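Local coordinates for protein putative NADPH-dependent oxidoreductase (Desulfitobacterium hafniense DCB-2, PDB 3DB2) that probably acts as an NADPH-dependent oxidoreductase, with a Rossmann-fold domain for the nucleotide, at residues V33-R38 with Y50-D55. Sequence-based numbering, arbitrary orientation.
Sequences VTCYSR and YNCAGD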
loop_
_atom_site.group_PDB
_atom_site.type_symbol
_atom_site.label_atom_id
_atom_site.label_comp_id
_atom_site.label_asym_id
_atom_site.label_seq_id
_atom_site.Cartn_x
_atom_site.Cartn_y
_atom_site.Cartn_z
ATOM N N VAL C 33 31.833 -7.088 29.413
ATOM C CA VAL C 33 33.228 -7.144 29.800
ATOM C C VAL C 33 34.017 -5.928 29.336
ATOM O O VAL C 33 34.722 -5.225 30.075
ATOM C CB VAL C 33 33.905 -8.396 29.182
ATOM C CG1 VAL C 33 35.389 -8.393 29.525
ATOM C CG2 VAL C 33 33.267 -9.693 29.623
ATOM N N THR C 34 33.932 -5.585 28.045
ATOM C CA THR C 34 34.730 -4.483 27.543
ATOM C C THR C 34 34.039 -3.862 26.340
ATOM O O THR C 34 32.956 -4.279 25.911
ATOM C CB THR C 34 36.160 -4.970 27.230
ATOM O OG1 THR C 34 37.008 -3.850 26.984
ATOM C CG2 THR C 34 36.177 -5.862 25.999
ATOM N N CYS C 35 34.671 -2.836 25.804
ATOM C CA CYS C 35 34.220 -2.088 24.650
ATOM C C CYS C 35 35.402 -1.547 23.857
ATOM O O CYS C 35 36.543 -1.329 24.324
ATOM C CB CYS C 35 33.261 -1.001 25.128
ATOM S SG CYS C 35 34.123 0.435 25.860
ATOM N N TYR C 36 35.141 -1.330 22.575
ATOM C CA TYR C 36 36.090 -0.719 21.647
ATOM C C TYR C 36 35.358 0.305 20.780
ATOM O O TYR C 36 34.249 0.025 20.364
ATOM C CB TYR C 36 36.773 -1.800 20.806
ATOM C CG TYR C 36 37.714 -1.181 19.799
ATOM C CD1 TYR C 36 38.969 -0.722 20.174
ATOM C CD2 TYR C 36 37.320 -1.055 18.473
ATOM C CE1 TYR C 36 39.829 -0.149 19.247
ATOM C CE2 TYR C 36 38.167 -0.488 17.538
ATOM C CZ TYR C 36 39.413 -0.043 17.930
ATOM O OH TYR C 36 40.248 0.528 16.992
ATOM N N SER C 37 35.998 1.431 20.559
ATOM C CA SER C 37 35.801 2.461 19.560
ATOM C C SER C 37 37.168 2.970 19.118
ATOM O O SER C 37 38.115 2.773 19.883
ATOM C CB SER C 37 34.968 3.625 20.093
ATOM O OG SER C 37 33.810 3.846 19.295
ATOM N N ARG C 38 37.284 3.576 17.953
ATOM C CA ARG C 38 38.593 4.120 17.557
ATOM C C ARG C 38 38.976 5.291 18.458
ATOM O O ARG C 38 40.114 5.468 18.900
ATOM C CB ARG C 38 38.570 4.514 16.086
ATOM C CG ARG C 38 38.116 3.413 15.135
ATOM C CD ARG C 38 37.097 3.904 14.109
ATOM N NE ARG C 38 35.758 3.355 14.369
ATOM C CZ ARG C 38 34.671 3.783 13.725
ATOM N NH1 ARG C 38 34.801 4.746 12.812
ATOM N NH2 ARG C 38 33.477 3.265 13.981
ATOM N N TYR C 50 28.453 2.017 31.495
ATOM C CA TYR C 50 28.038 0.633 31.730
ATOM C C TYR C 50 29.045 -0.054 32.616
ATOM O O TYR C 50 28.952 -1.220 33.002
ATOM C CB TYR C 50 27.836 -0.039 30.355
ATOM C CG TYR C 50 26.768 0.703 29.567
ATOM C CD1 TYR C 50 25.420 0.544 29.910
ATOM C CD2 TYR C 50 27.059 1.536 28.512
ATOM C CE1 TYR C 50 24.424 1.201 29.218
ATOM C CE2 TYR C 50 26.068 2.197 27.813
ATOM C CZ TYR C 50 24.740 2.025 28.182
ATOM O OH TYR C 50 23.749 2.676 27.486
ATOM N N ASN C 51 30.098 0.669 33.036
ATOM C CA ASN C 51 31.086 0.048 33.915
ATOM C C ASN C 51 31.710 -1.245 33.404
ATOM O O ASN C 51 31.676 -2.333 33.984
ATOM C CB ASN C 51 30.472 -0.266 35.290
ATOM C CG ASN C 51 31.582 0.083 36.295
ATOM O OD1 ASN C 51 32.003 1.244 36.296
ATOM N ND2 ASN C 51 32.005 -0.910 37.057
ATOM N N CYS C 52 32.342 -1.173 32.243
ATOM C CA CYS C 52 33.124 -2.328 31.774
ATOM C C CYS C 52 34.536 -1.814 31.503
ATOM O O CYS C 52 34.773 -0.646 31.859
ATOM C CB CYS C 52 32.459 -2.915 30.546
ATOM S SG CYS C 52 32.082 -1.712 29.246
ATOM N N ALA C 53 35.393 -2.632 30.905
ATOM C CA ALA C 53 36.684 -2.199 30.425
ATOM C C ALA C 53 36.534 -1.501 29.072
ATOM O O ALA C 53 35.524 -1.521 28.379
ATOM C CB ALA C 53 37.684 -3.349 30.302
ATOM N N GLY C 54 37.587 -0.835 28.655
ATOM C CA GLY C 54 37.739 -0.261 27.327
ATOM C C GLY C 54 39.070 -0.786 26.785
ATOM O O GLY C 54 40.048 -0.971 27.518
ATOM N N ASP C 55 39.138 -1.057 25.491
ATOM C CA ASP C 55 40.406 -1.568 24.953
ATOM C C ASP C 55 40.916 -0.589 23.913
ATOM O O ASP C 55 40.162 -0.072 23.090
ATOM C CB ASP C 55 40.156 -2.971 24.434
ATOM C CG ASP C 55 40.175 -4.005 25.539
ATOM O OD1 ASP C 55 41.183 -4.031 26.259
ATOM O OD2 ASP C 55 39.217 -4.791 25.688
#
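Strand 30-36, helix 40-50 and the short, weakly bonded strand 53-54 form a beta-alpha-beta unit of the Rossmann fold, and this contact joins its two parallel strands at one edge of the domain's parallel sheet. The helix ends in a Schellman motif with Asn51 at the positive-phi position, a conformation asparagine tolerates well.

Backbone hydrogen bonds link the segments, which run 41° apart. Among them, Ala53 N reaches Val33 O at 2.8 Å, in the plane of that carbonyl, while Asp55 N meets Cys35 O at 2.9 Å almost along the C=O axis (175°). C-H donors add weaker contacts: Thr34 CA lies 3.2 Å from Ala53 O, and Gly54 CA approaches Cys35 O.

The polar side-chain link is Thr34 to Asp55. Beta-branched threonine suits an extended strand, and with OG1 anti to its backbone N (chi1 -169°) it donates to Asp55 OD2 at 2.7 Å, from above the carboxylate plane; CG2 also touches OD2, at 3.2 Å. The same OD2 forms a salt bridge with Arg64, which probably helps keep the buried aspartate ionised. An alanine in place of Thr34 would remove this hydroxyl and methyl, and would probably leave the carboxylate less firmly positioned.

The small Ala53 methyl fits beside Thr34 OG1 and Arg64. On the other face, Cys35 is compact enough to fit under Phe46 of helix 40-50. Cys52, in the loop before the strand, leans on the 33-35 backbone, its CB 3.3 Å from Val33 O. The broad Tyr36 ring lies on Met58 and Leu61 of helix 58-62 and turns its edge to the backbone, CD1 3.2 Å from Asp55 O.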